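Local coordinates for protein putative thiosugar synthase (PDB 4N6F) that probably makes 2-thiosugar phosphates by holding a sugar phosphate covalently and taking sulfur from a sulfur-carrier protein, in the manner of a thiazole synthase, at residues 95-100 with 107-112; 99-104 with 135-140; 214-219 with 231-236; 42-47 with 71-76. All coordinates share one frame; numbering follows the deposited sequence.

Contact 1 (95-100 with 107-112). With F6R (fructose -6-phosphate), chain F.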
loop_
_atom_site.group_PDB
_atom_site.type_symbol
_atom_site.label_atom_id
_atom_site.label_comp_id
_atom_site.label_asym_id
_atom_site.label_seq_id
_atom_site.Cartn_x
_atom_site.Cartn_y
_atom_site.Cartn_z
ATOM N N ARG A 95 13.148 -20.643 29.480
ATOM C CA ARG A 95 13.814 -20.009 30.616
ATOM C C ARG A 95 13.781 -18.492 30.526
ATOM O O ARG A 95 13.555 -17.838 31.529
ATOM C CB ARG A 95 15.247 -20.515 30.764
ATOM C CG ARG A 95 15.323 -21.963 31.218
ATOM C CD ARG A 95 16.754 -22.471 31.174
ATOM N NE ARG A 95 17.557 -21.764 32.167
ATOM C CZ ARG A 95 17.636 -22.096 33.454
ATOM N NH1 ARG A 95 18.382 -21.364 34.274
ATOM N NH2 ARG A 95 16.991 -23.156 33.925
ATOM N N SER A 96 13.981 -17.935 29.337
ATOM C CA SER A 96 13.882 -16.481 29.164
ATOM C C SER A 96 12.521 -15.979 29.615
ATOM O O SER A 96 12.422 -14.983 30.335
ATOM C CB SER A 96 14.098 -16.084 27.706
ATOM O OG SER A 96 15.450 -16.268 27.339
ATOM N N ALA A 97 11.477 -16.690 29.192
ATOM C CA ALA A 97 10.099 -16.301 29.482
ATOM C C ALA A 97 9.786 -16.317 30.971
ATOM O O ALA A 97 9.114 -15.412 31.469
ATOM C CB ALA A 97 9.138 -17.219 28.740
ATOM N N ARG A 98 10.243 -17.354 31.676
ATOM C CA ARG A 98 10.025 -17.446 33.129
ATOM C C ARG A 98 10.751 -16.342 33.898
ATOM O O ARG A 98 10.198 -15.784 34.845
ATOM C CB ARG A 98 10.440 -18.816 33.693
ATOM C CG ARG A 98 9.346 -19.876 33.677
ATOM C CD ARG A 98 9.644 -20.994 32.691
ATOM N NE ARG A 98 8.658 -22.070 32.768
ATOM C CZ ARG A 98 8.840 -23.312 32.316
ATOM N NH1 ARG A 98 9.989 -23.672 31.755
ATOM N NH2 ARG A 98 7.864 -24.208 32.437
ATOM N N ILE A 99 11.985 -16.037 33.497
ATOM C CA ILE A 99 12.746 -14.948 34.128
ATOM C C ILE A 99 12.070 -13.606 33.867
ATOM O O ILE A 99 11.899 -12.805 34.785
ATOM C CB ILE A 99 14.229 -14.913 33.665
ATOM C CG1 ILE A 99 15.084 -15.853 34.533
ATOM C CG2 ILE A 99 14.808 -13.503 33.765
ATOM C CD1 ILE A 99 14.947 -17.330 34.217
ATOM N N LEU A 100 11.693 -13.374 32.613
ATOM C CA LEU A 100 10.960 -12.173 32.222
ATOM C C LEU A 100 9.764 -11.890 33.136
ATOM O O LEU A 100 9.554 -10.758 33.569
ATOM C CB LEU A 100 10.466 -12.321 30.784
ATOM C CG LEU A 100 9.388 -11.325 30.346
ATOM C CD1 LEU A 100 10.012 -9.954 30.126
ATOM C CD2 LEU A 100 8.675 -11.820 29.098
ATOM N N GLU A 107 3.831 -10.503 31.534
ATOM C CA GLU A 107 3.217 -11.787 31.178
ATOM C C GLU A 107 2.904 -11.927 29.683
ATOM O O GLU A 107 2.501 -12.994 29.243
ATOM C CB GLU A 107 1.950 -12.020 32.021
ATOM C CG GLU A 107 2.241 -12.654 33.386
ATOM C CD GLU A 107 1.119 -12.482 34.406
ATOM O OE1 GLU A 107 0.621 -11.345 34.585
ATOM O OE2 GLU A 107 0.745 -13.486 35.052
ATOM N N ILE A 108 3.088 -10.868 28.902
ATOM C CA ILE A 108 2.872 -10.949 27.460
ATOM C C ILE A 108 4.206 -11.139 26.752
ATOM O O ILE A 108 5.153 -10.372 26.982
ATOM C CB ILE A 108 2.197 -9.687 26.912
ATOM C CG1 ILE A 108 0.906 -9.401 27.671
ATOM C CG2 ILE A 108 1.911 -9.843 25.419
ATOM C CD1 ILE A 108 0.396 -7.996 27.443
ATOM N N LEU A 109 4.251 -12.121 25.854
ATOM C CA LEU A 109 5.497 -12.622 25.313
ATOM C C LEU A 109 5.505 -12.804 23.801
ATOM O O LEU A 109 4.654 -13.503 23.231
ATOM C CB LEU A 109 5.825 -13.965 25.967
ATOM C CG LEU A 109 7.189 -14.566 25.601
ATOM C CD1 LEU A 109 8.311 -13.799 26.301
ATOM C CD2 LEU A 109 7.241 -16.042 25.964
ATOM N N LYS A 110 6.494 -12.182 23.165
ATOM C CA LYS A 110 6.823 -12.435 21.771
ATOM C C LYS A 110 7.638 -13.696 21.782
ATOM O O LYS A 110 8.790 -13.696 22.195
ATOM C CB LYS A 110 7.548 -11.214 21.194
ATOM C CG LYS A 110 8.110 -11.383 19.802
ATOM C CD LYS A 110 8.763 -10.087 19.334
ATOM C CE LYS A 110 9.337 -10.175 17.920
ATOM N NZ LYS A 110 10.640 -10.861 17.960
ATOM N N LEU A 111 7.019 -14.801 21.386
ATOM C CA LEU A 111 7.636 -16.115 21.509
ATOM C C LEU A 111 8.255 -16.521 20.193
ATOM O O LEU A 111 7.561 -16.630 19.172
ATOM C CB LEU A 111 6.598 -17.149 21.937
ATOM C CG LEU A 111 7.059 -18.606 22.002
ATOM C CD1 LEU A 111 8.154 -18.796 23.041
ATOM C CD2 LEU A 111 5.867 -19.499 22.301
ATOM N N ASP A 112 9.567 -16.740 20.226
ATOM C CA ASP A 112 10.340 -17.147 19.067
ATOM C C ASP A 112 11.180 -18.376 19.433
ATOM O O ASP A 112 11.927 -18.361 20.422
ATOM C CB ASP A 112 11.254 -16.003 18.622
ATOM C CG ASP A 112 10.504 -14.906 17.890
ATOM O OD1 ASP A 112 9.971 -15.174 16.807
ATOM O OD2 ASP A 112 10.461 -13.757 18.383
HETATM C C1 F6R F . 11.154 -11.295 16.634
HETATM C C2 F6R F . 11.872 -10.175 15.933
HETATM C C3 F6R F . 12.652 -10.385 14.659
HETATM C C4 F6R F . 11.656 -10.505 13.504
HETATM C C5 F6R F . 12.341 -10.322 12.147
HETATM C C6 F6R F . 11.347 -9.900 11.083
HETATM O O2 F6R F . 11.786 -9.026 16.371
HETATM O O3 F6R F . 13.519 -11.525 14.679
HETATM O O4 F6R F . 11.039 -11.802 13.540
HETATM O O5 F6R F . 13.371 -9.339 12.209
HETATM O O6 F6R F . 12.010 -9.907 9.825
HETATM P P F6R F . 12.544 -8.586 9.108
HETATM O O1P F6R F . 13.788 -8.256 9.878
HETATM O O2P F6R F . 11.466 -7.545 9.236
HETATM O O3P F6R F . 12.710 -9.068 7.695
#

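Contact 2 (99-104 with 135-140)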
loop_
_atom_site.group_PDB
_atom_site.type_symbol
_atom_site.label_atom_id
_atom_site.label_comp_id
_atom_site.label_asym_id
_atom_site.label_seq_id
_atom_site.Cartn_x
_atom_site.Cartn_y
_atom_site.Cartn_z
ATOM N N ILE A 99 11.985 -16.037 33.497
ATOM C CA ILE A 99 12.746 -14.948 34.128
ATOM C C ILE A 99 12.070 -13.606 33.867
ATOM O O ILE A 99 11.899 -12.805 34.785
ATOM C CB ILE A 99 14.229 -14.913 33.665
ATOM C CG1 ILE A 99 15.084 -15.853 34.533
ATOM C CG2 ILE A 99 14.808 -13.503 33.765
ATOM C CD1 ILE A 99 14.947 -17.330 34.217
ATOM N N LEU A 100 11.693 -13.374 32.613
ATOM C CA LEU A 100 10.960 -12.173 32.222
ATOM C C LEU A 100 9.764 -11.890 33.136
ATOM O O LEU A 100 9.554 -10.758 33.569
ATOM C CB LEU A 100 10.466 -12.321 30.784
ATOM C CG LEU A 100 9.388 -11.325 30.346
ATOM C CD1 LEU A 100 10.012 -9.954 30.126
ATOM C CD2 LEU A 100 8.675 -11.820 29.098
ATOM N N ARG A 101 8.970 -12.924 33.397
ATOM C CA ARG A 101 7.785 -12.804 34.242
ATOM C C ARG A 101 8.166 -12.541 35.699
ATOM O O ARG A 101 7.626 -11.641 36.328
ATOM C CB ARG A 101 6.940 -14.082 34.143
ATOM C CG ARG A 101 5.686 -14.100 35.009
ATOM C CD ARG A 101 5.047 -15.479 34.996
ATOM N NE ARG A 101 5.983 -16.498 35.491
ATOM C CZ ARG A 101 6.038 -17.766 35.077
ATOM N NH1 ARG A 101 5.209 -18.224 34.141
ATOM N NH2 ARG A 101 6.942 -18.590 35.602
ATOM N N ASP A 102 9.099 -13.330 36.220
ATOM C CA ASP A 102 9.514 -13.225 37.625
ATOM C C ASP A 102 10.272 -11.926 37.918
ATOM O O ASP A 102 10.033 -11.291 38.938
ATOM C CB ASP A 102 10.373 -14.434 38.022
ATOM C CG ASP A 102 9.629 -15.758 37.885
ATOM O OD1 ASP A 102 8.380 -15.767 37.972
ATOM O OD2 ASP A 102 10.297 -16.795 37.689
ATOM N N SER A 103 11.168 -11.532 37.018
ATOM C CA SER A 103 11.989 -10.336 37.215
ATOM C C SER A 103 11.239 -9.029 36.933
ATOM O O SER A 103 11.441 -8.041 37.635
ATOM C CB SER A 103 13.262 -10.404 36.356
ATOM O OG SER A 103 12.970 -10.258 34.976
ATOM N N LEU A 104 10.374 -9.022 35.915
ATOM C CA LEU A 104 9.680 -7.794 35.503
ATOM C C LEU A 104 8.174 -7.774 35.730
ATOM O O LEU A 104 7.555 -6.720 35.586
ATOM C CB LEU A 104 9.918 -7.531 34.017
ATOM C CG LEU A 104 11.341 -7.265 33.547
ATOM C CD1 LEU A 104 11.314 -6.981 32.051
ATOM C CD2 LEU A 104 11.956 -6.104 34.316
ATOM N N GLU A 135 1.256 -22.068 32.447
ATOM C CA GLU A 135 1.596 -21.093 33.487
ATOM C C GLU A 135 0.905 -19.728 33.343
ATOM O O GLU A 135 1.273 -18.774 34.019
ATOM C CB GLU A 135 3.096 -20.882 33.514
ATOM C CG GLU A 135 3.871 -22.153 33.791
ATOM C CD GLU A 135 5.354 -21.937 33.653
ATOM O OE1 GLU A 135 6.041 -22.858 33.174
ATOM O OE2 GLU A 135 5.834 -20.840 34.004
ATOM N N GLY A 136 -0.088 -19.630 32.468
ATOM C CA GLY A 136 -0.832 -18.379 32.297
ATOM C C GLY A 136 -0.115 -17.243 31.575
ATOM O O GLY A 136 -0.548 -16.093 31.659
ATOM N N MET A 137 0.965 -17.536 30.858
ATOM C CA MET A 137 1.579 -16.515 30.008
ATOM C C MET A 137 0.715 -16.254 28.768
ATOM O O MET A 137 0.045 -17.155 28.252
ATOM C CB MET A 137 2.990 -16.913 29.590
ATOM C CG MET A 137 3.981 -16.933 30.739
ATOM S SD MET A 137 5.641 -16.449 30.238
ATOM C CE MET A 137 5.484 -14.668 30.294
ATOM N N GLU A 138 0.740 -15.013 28.300
ATOM C CA GLU A 138 0.010 -14.617 27.102
ATOM C C GLU A 138 1.000 -14.563 25.952
ATOM O O GLU A 138 2.024 -13.895 26.054
ATOM C CB GLU A 138 -0.667 -13.271 27.325
ATOM C CG GLU A 138 -1.801 -13.308 28.357
ATOM C CD GLU A 138 -3.131 -13.838 27.811
ATOM O OE1 GLU A 138 -4.060 -14.021 28.627
ATOM O OE2 GLU A 138 -3.280 -14.054 26.578
ATOM N N LEU A 139 0.701 -15.263 24.855
ATOM C CA LEU A 139 1.706 -15.564 23.840
ATOM C C LEU A 139 1.368 -15.075 22.454
ATOM O O LEU A 139 0.231 -15.191 22.006
ATOM C CB LEU A 139 1.954 -17.073 23.762
ATOM C CG LEU A 139 2.347 -17.759 25.066
ATOM C CD1 LEU A 139 2.507 -19.242 24.802
ATOM C CD2 LEU A 139 3.634 -17.185 25.641
ATOM N N LEU A 140 2.395 -14.547 21.785
ATOM C CA LEU A 140 2.377 -14.223 20.376
ATOM C C LEU A 140 3.527 -14.991 19.709
ATOM O O LEU A 140 4.645 -14.464 19.570
ATOM C CB LEU A 140 2.525 -12.714 20.165
ATOM C CG LEU A 140 1.347 -11.831 20.605
ATOM C CD1 LEU A 140 1.412 -11.469 22.073
ATOM C CD2 LEU A 140 1.313 -10.549 19.790
#

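Contact 3 (214-219 with 231-236). With F6R (fructose -6-phosphate), chain F.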
loop_
_atom_site.group_PDB
_atom_site.type_symbol
_atom_site.label_atom_id
_atom_site.label_comp_id
_atom_site.label_asym_id
_atom_site.label_seq_id
_atom_site.Cartn_x
_atom_site.Cartn_y
_atom_site.Cartn_z
ATOM N N THR A 214 1.287 -5.816 11.050
ATOM C CA THR A 214 2.536 -6.230 10.450
ATOM C C THR A 214 3.677 -5.889 11.397
ATOM O O THR A 214 3.671 -4.828 12.019
ATOM C CB THR A 214 2.757 -5.484 9.125
ATOM O OG1 THR A 214 1.627 -5.704 8.278
ATOM C CG2 THR A 214 3.995 -5.984 8.415
ATOM N N LEU A 215 4.648 -6.787 11.512
ATOM C CA LEU A 215 5.840 -6.510 12.298
ATOM C C LEU A 215 6.975 -6.286 11.326
ATOM O O LEU A 215 7.232 -7.120 10.459
ATOM C CB LEU A 215 6.172 -7.642 13.264
ATOM C CG LEU A 215 7.281 -7.297 14.270
ATOM C CD1 LEU A 215 7.063 -8.005 15.605
ATOM C CD2 LEU A 215 8.671 -7.608 13.740
ATOM N N VAL A 216 7.620 -5.158 11.460
ATOM C CA VAL A 216 8.723 -4.789 10.629
ATOM C C VAL A 216 9.967 -4.528 11.448
ATOM O O VAL A 216 9.886 -4.140 12.569
ATOM C CB VAL A 216 8.405 -3.592 9.745
ATOM C CG1 VAL A 216 7.198 -3.887 8.903
ATOM C CG2 VAL A 216 8.182 -2.348 10.549
ATOM N N ASN A 217 11.105 -4.861 10.874
ATOM C CA ASN A 217 12.416 -4.626 11.430
ATOM C C ASN A 217 13.465 -4.192 10.407
ATOM O O ASN A 217 13.787 -3.055 10.324
ATOM C CB ASN A 217 12.882 -5.874 12.169
ATOM C CG ASN A 217 14.277 -5.740 12.733
ATOM O OD1 ASN A 217 14.873 -4.720 12.653
ATOM N ND2 ASN A 217 14.772 -6.781 13.300
ATOM N N THR A 218 13.919 -5.109 9.576
ATOM C CA THR A 218 14.963 -4.858 8.614
ATOM C C THR A 218 14.628 -3.766 7.591
ATOM O O THR A 218 15.469 -3.028 7.224
ATOM C CB THR A 218 15.367 -6.145 7.872
ATOM O OG1 THR A 218 15.888 -7.071 8.788
ATOM C CG2 THR A 218 16.399 -5.879 6.855
ATOM N N ALA A 219 13.399 -3.691 7.133
ATOM C CA ALA A 219 12.976 -2.661 6.169
ATOM C C ALA A 219 13.224 -1.217 6.623
ATOM O O ALA A 219 13.468 -0.331 5.793
ATOM C CB ALA A 219 11.507 -2.828 5.834
ATOM N N ALA A 231 7.171 6.030 8.716
ATOM C CA ALA A 231 5.985 6.857 8.458
ATOM C C ALA A 231 5.160 6.303 7.311
ATOM O O ALA A 231 3.931 6.247 7.391
ATOM C CB ALA A 231 6.369 8.309 8.175
ATOM N N ALA A 232 5.842 5.905 6.246
ATOM C CA ALA A 232 5.188 5.332 5.085
ATOM C C ALA A 232 4.435 4.052 5.431
ATOM O O ALA A 232 3.354 3.802 4.915
ATOM C CB ALA A 232 6.213 5.042 4.003
ATOM N N MET A 233 5.024 3.238 6.294
ATOM C CA MET A 233 4.414 1.986 6.703
ATOM C C MET A 233 3.169 2.184 7.581
ATOM O O MET A 233 2.195 1.440 7.436
ATOM C CB MET A 233 5.451 1.107 7.390
ATOM C CG MET A 233 6.350 0.438 6.370
ATOM S SD MET A 233 7.589 -0.589 7.144
ATOM C CE MET A 233 8.223 -1.413 5.686
ATOM N N ARG A 234 3.200 3.178 8.472
ATOM C CA ARG A 234 2.013 3.542 9.249
ATOM C C ARG A 234 0.861 3.844 8.303
ATOM O O ARG A 234 -0.254 3.343 8.474
ATOM C CB ARG A 234 2.263 4.766 10.141
ATOM C CG ARG A 234 1.274 4.865 11.294
ATOM C CD ARG A 234 0.620 6.223 11.466
ATOM N NE ARG A 234 1.473 7.197 12.134
ATOM C CZ ARG A 234 1.184 7.853 13.265
ATOM N NH1 ARG A 234 0.050 7.652 13.931
ATOM N NH2 ARG A 234 2.064 8.728 13.745
ATOM N N GLN A 235 1.141 4.670 7.302
ATOM C CA GLN A 235 0.123 5.088 6.345
ATOM C C GLN A 235 -0.375 3.913 5.533
ATOM O O GLN A 235 -1.567 3.795 5.293
ATOM C CB GLN A 235 0.675 6.161 5.400
ATOM C CG GLN A 235 0.992 7.480 6.090
ATOM C CD GLN A 235 -0.222 8.093 6.762
ATOM O OE1 GLN A 235 -0.131 8.660 7.852
ATOM N NE2 GLN A 235 -1.371 7.965 6.118
ATOM N N ALA A 236 0.546 3.051 5.120
ATOM C CA ALA A 236 0.219 1.890 4.304
ATOM C C ALA A 236 -0.655 0.881 5.050
ATOM O O ALA A 236 -1.516 0.229 4.451
ATOM C CB ALA A 236 1.490 1.216 3.815
HETATM C C1 F6R F . 11.154 -11.295 16.634
HETATM C C2 F6R F . 11.872 -10.175 15.933
HETATM C C3 F6R F . 12.652 -10.385 14.659
HETATM C C4 F6R F . 11.656 -10.505 13.504
HETATM C C5 F6R F . 12.341 -10.322 12.147
HETATM C C6 F6R F . 11.347 -9.900 11.083
HETATM O O2 F6R F . 11.786 -9.026 16.371
HETATM O O3 F6R F . 13.519 -11.525 14.679
HETATM O O4 F6R F . 11.039 -11.802 13.540
HETATM O O5 F6R F . 13.371 -9.339 12.209
HETATM O O6 F6R F . 12.010 -9.907 9.825
HETATM P P F6R F . 12.544 -8.586 9.108
HETATM O O1P F6R F . 13.788 -8.256 9.878
HETATM O O2P F6R F . 11.466 -7.545 9.236
HETATM O O3P F6R F . 12.710 -9.068 7.695
#

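Contact 4 (42-47 with 71-76). With CA (calcium ion), chain D.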
loop_
_atom_site.group_PDB
_atom_site.type_symbol
_atom_site.label_atom_id
_atom_site.label_comp_id
_atom_site.label_asym_id
_atom_site.label_seq_id
_atom_site.Cartn_x
_atom_site.Cartn_y
_atom_site.Cartn_z
ATOM N N VAL A 42 11.882 5.848 15.215
ATOM C CA VAL A 42 11.164 4.784 14.531
ATOM C C VAL A 42 9.838 4.482 15.236
ATOM O O VAL A 42 8.814 4.355 14.575
ATOM C CB VAL A 42 12.070 3.535 14.389
ATOM C CG1 VAL A 42 11.293 2.244 14.436
ATOM C CG2 VAL A 42 12.891 3.622 13.107
ATOM N N LEU A 43 9.850 4.380 16.566
ATOM C CA LEU A 43 8.605 4.132 17.296
ATOM C C LEU A 43 7.623 5.304 17.162
ATOM O O LEU A 43 6.420 5.076 17.015
ATOM C CB LEU A 43 8.860 3.796 18.767
ATOM C CG LEU A 43 9.520 2.436 19.049
ATOM C CD1 LEU A 43 9.789 2.267 20.540
ATOM C CD2 LEU A 43 8.689 1.266 18.550
ATOM N N ASN A 44 8.132 6.538 17.193
ATOM C CA ASN A 44 7.293 7.722 16.955
ATOM C C ASN A 44 6.708 7.738 15.551
ATOM O O ASN A 44 5.498 7.825 15.392
ATOM C CB ASN A 44 8.066 9.035 17.192
ATOM C CG ASN A 44 8.170 9.404 18.665
ATOM O OD1 ASN A 44 7.293 9.078 19.469
ATOM N ND2 ASN A 44 9.241 10.106 19.023
ATOM N N ALA A 45 7.563 7.648 14.537
ATOM C CA ALA A 45 7.108 7.762 13.143
ATOM C C ALA A 45 6.263 6.572 12.656
ATOM O O ALA A 45 5.400 6.741 11.805
ATOM C CB ALA A 45 8.289 7.975 12.215
ATOM N N ALA A 46 6.517 5.374 13.177
ATOM C CA ALA A 46 5.640 4.228 12.907
ATOM C C ALA A 46 4.258 4.326 13.592
ATOM O O ALA A 46 3.331 3.622 13.200
ATOM C CB ALA A 46 6.326 2.931 13.310
ATOM N N GLY A 47 4.120 5.190 14.602
ATOM C CA GLY A 47 2.861 5.311 15.357
ATOM C C GLY A 47 2.628 4.097 16.243
ATOM O O GLY A 47 1.491 3.764 16.577
ATOM N N ASP A 71 13.283 9.194 28.794
ATOM C CA ASP A 71 13.022 10.648 28.809
ATOM C C ASP A 71 12.883 11.246 27.406
ATOM O O ASP A 71 12.774 12.462 27.259
ATOM C CB ASP A 71 14.080 11.411 29.622
ATOM C CG ASP A 71 15.453 11.416 28.966
ATOM O OD1 ASP A 71 15.648 10.756 27.926
ATOM O OD2 ASP A 71 16.352 12.094 29.496
ATOM N N GLU A 72 12.892 10.397 26.386
ATOM C CA GLU A 72 12.696 10.843 25.007
ATOM C C GLU A 72 11.451 10.269 24.343
ATOM O O GLU A 72 11.008 10.793 23.330
ATOM C CB GLU A 72 13.923 10.498 24.179
ATOM C CG GLU A 72 15.116 11.350 24.545
ATOM C CD GLU A 72 16.374 10.885 23.866
ATOM O OE1 GLU A 72 16.407 10.926 22.620
ATOM O OE2 GLU A 72 17.323 10.487 24.581
ATOM N N LEU A 73 10.926 9.178 24.899
ATOM C CA LEU A 73 9.673 8.571 24.473
ATOM C C LEU A 73 8.780 8.427 25.694
ATOM O O LEU A 73 9.285 8.144 26.772
ATOM C CB LEU A 73 9.918 7.161 23.920
ATOM C CG LEU A 73 9.883 6.899 22.425
ATOM C CD1 LEU A 73 9.971 5.397 22.213
ATOM C CD2 LEU A 73 8.632 7.441 21.756
ATOM N N PRO A 74 7.458 8.593 25.528
ATOM C CA PRO A 74 6.529 8.275 26.615
ATOM C C PRO A 74 6.252 6.772 26.686
ATOM O O PRO A 74 5.258 6.302 26.140
ATOM C CB PRO A 74 5.264 9.052 26.227
ATOM C CG PRO A 74 5.296 9.106 24.736
ATOM C CD PRO A 74 6.760 9.170 24.358
ATOM N N LEU A 75 7.125 6.023 27.353
ATOM C CA LEU A 75 6.999 4.562 27.390
ATOM C C LEU A 75 5.766 4.080 28.161
ATOM O O LEU A 75 5.383 2.916 28.050
ATOM C CB LEU A 75 8.266 3.914 27.944
ATOM C CG LEU A 75 9.539 4.126 27.115
ATOM C CD1 LEU A 75 10.745 3.567 27.849
ATOM C CD2 LEU A 75 9.438 3.506 25.726
ATOM N N ASP A 76 5.138 4.979 28.915
ATOM C CA ASP A 76 3.859 4.697 29.571
ATOM C C ASP A 76 2.699 4.562 28.581
ATOM O O ASP A 76 1.700 3.936 28.895
ATOM C CB ASP A 76 3.520 5.794 30.592
ATOM C CG ASP A 76 3.356 7.170 29.949
ATOM O OD1 ASP A 76 4.384 7.803 29.621
ATOM O OD2 ASP A 76 2.202 7.613 29.759
HETATM CA CA CA D . 17.886 10.373 26.829
HETATM O O HOH W 1 17.588 13.167 26.632
HETATM O O HOH W 2 18.778 10.450 28.989
HETATM O O HOH W 3 20.074 11.450 25.732
#

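Contact 1 (95-100 with 107-112)
Leu-109 meets Ala-97 and Leu-100 with its two methyl branches spread. CD2 of Leu-109 rests 3.6 Å from CB of Ala-97. CD1 of Leu-109 presses on CD2 of Leu-100 at 3.4 Å, closer than usual for two methyl carbons. Both leucines hold CG anti to the backbone N (chi1 -174° for Leu-109, 165° for Leu-100), and their side chains pass at a slant. This is the tight part. It is purely apolar and seals helix 90-104 against strand 108-111. The axis of segment 95-100 runs at 160° to the strand, nearly antiparallel. With strand 79-83 they form one beta-alpha-beta unit of the TIM barrel. Leu-132 of helix 122-134 touches both Ala-97 and Leu-109 and extends the apolar layer to that next helix.

The outer side of the helix is looser. Arg-95 and Ile-99 lie exposed there. Arg-98, on the flank away from the strand, forms salt bridges with Glu-131 and Glu-135.

The strand also serves the barrel interior. The Lys-110 chain runs extended and bends only at its last torsion. Its NZ is covalently bound to C1 of the fructose 6-phosphate at 1.5 Å. OD2 of Asp-112, just past the strand end, stands 3.1 Å from the same carbon, C1. Its OD1 is held by salt bridges to Arg-114 and Arg-162, which fix the carboxylate. The bond from C2 to O2 of the sugar has a carbonyl length. Leu-109 thus serves the helix and Lys-110 the ligand, and the adduct is consistent with a ketone intermediate reached through a lysine Schiff base.

Contact 2 (99-104 with 135-140)
Arg-101 and Glu-135 cross at about a right angle at the N-terminal end of the TIM-barrel strands, where helix 90-104 lies beside the loop entering strand 138-143. The Arg-101 chain bends at chi3 (59°), which turns the guanidinium end-on to the carboxylate. NH1 and NH2 both grip the single oxygen OE2 of Glu-135. That oxygen sits at the edge of the guanidinium, close to its plane, but the two flat groups are turned 49° apart. Asp-102 OD1 adds a long salt bridge to NE of Arg-101 at 3.5 Å, also in plane. Arg-98 forms a salt bridge with the other oxygen of Glu-135, OE1. With an alanine in place of Arg-101, OE2 of Glu-135 would probably lose these two donors and Asp-102 its charged mate.

Met-137 packs beside the pair, toward the helix. Its CG lies 3.8 Å from NH1 of Arg-101, obliquely to the guanidinium. Its CE lies 4.2 Å from CB of Arg-101. Gly-136, at positive phi, closes helix 122-134 in a Schellman motif. In the salt bridge NH1 of Arg-101 hydrogen-bonds OE2 of Glu-135 at 2.7 Å on the anti side, and NH2 does so at 3.0 Å, nearly in line with the C-O bond.

Contact 3 (214-219 with 231-236)
Met-233 reaches from helix 226-245 to Val-216 and Ala-219. Its chain is extended beyond CG, with chi2 at 179°, and so brings the thioether to the far segment. SD of Met-233 meets both branches of Val-216, at 3.8 Å from CG1 and 3.9 Å from CG2. The methyl CE of Met-233 goes further and touches CB of Ala-219 at 3.6 Å. The side chains of Met-233 and Val-216 lie alongside, pointing opposite ways. All three residues are buried.

The next shell holds this group in place. Ile-26 of the neighbouring strand and Ile-197 pack on both Val-216 and Met-233. Val-203 of helix 200-208 adds to Met-233. Another flank of helix 226-245 meets the second subunit, where Ala-236 packs on Ala-239 of that other chain.

Val-216 ends the last strand of the TIM barrel, and Ala-219 lies in the short helix 218-221 that follows. The turn between them carries the phosphate of the bound fructose 6-phosphate. Thr-218 binds O1P twice, from OG1 at 2.6 Å and from its backbone N at 3.2 Å. Asn-217 N gives a weak bond to O2P. The amide ND2 of Asn-217 holds O5 of the sugar at 3.1 Å, and its OD1 is fixed by Tyr-33 OH. Gly-196 N, after strand 191-194, also hydrogen-bonds the ligand. This is the standard TIM-barrel phosphate site. The apolar contact packs behind the first turn of the short helix through Ala-219, and that N-terminal end would probably help to offset the negative charge of the phosphate.

Contact 4 (42-47 with 71-76)
Leu-73 has chi1 at -104°, off the usual staggered positions, and chi2 at -172°. This swing sets one methyl against Leu-43 and the other against Asn-44. The first pair is CD1 of Leu-73 and CD1 of Leu-43, 3.6 Å apart, and the two leucines cross at about a right angle. CB of Leu-43 also stands 4.0 Å from CD1 of Leu-73. The second methyl is close to a polar end: CD2 of Leu-73 lies 3.1 Å from OD1 of Asn-44. Asn-44 gets there with CG anti to its carbonyl carbon (chi1 -80°), its side chain running counter to that of Leu-73. An alanine replacing Leu-73 would probably open a gap beside CD1 of Leu-43 and leave the Asn-44 amide freer to turn.

The contact joins two neighbouring beta-alpha units of the TIM barrel. Helix 36-46 ends here in a Schellman motif at Gly-47. The loop 71-76 leads from helix 60-70 to strand 79-83, with an inverse gamma turn centred on Pro-74. Val-28 of strand 26-28 and Phe-78 also pack on Leu-43.

The loop begins at a calcium ion on the surface. OD1 of Asp-71 binds the ion at 2.5 Å and OE2 of Glu-72 at 2.3 Å. Three waters and two oxygens of Asp-68, its backbone O and OD1, bring the count to seven. Two of these waters donate to OD2 of Asp-71, one weakly. The second oxygen of Glu-72, OE1, forms a salt bridge with Arg-40 of helix 36-46, a further tie between the loop and that helix.

Overall arrangement
All four lie in one TIM barrel. Contacts 1 and 3 join helix to strand, contacts 2 and 4 helix to loop. Contacts 1 and 2 share helix 90-104 and reach strand 108-111 and the entry to its neighbour 138-143; their centres lie about 5 Å apart. Contact 1 is buried and apolar, while contact 2 is partly buried and charged. Contact 3, on the opposite side of the chain's centre from these, is also buried and apolar. Contacts 1 and 3 hold opposite ends of the same sugar phosphate, and Lys-110 touches Leu-215 between them. Contact 4 has a buried leucine pair but a surface edge with calcium. It meets contact 3 through Arg-234, at the end of helix 36-46.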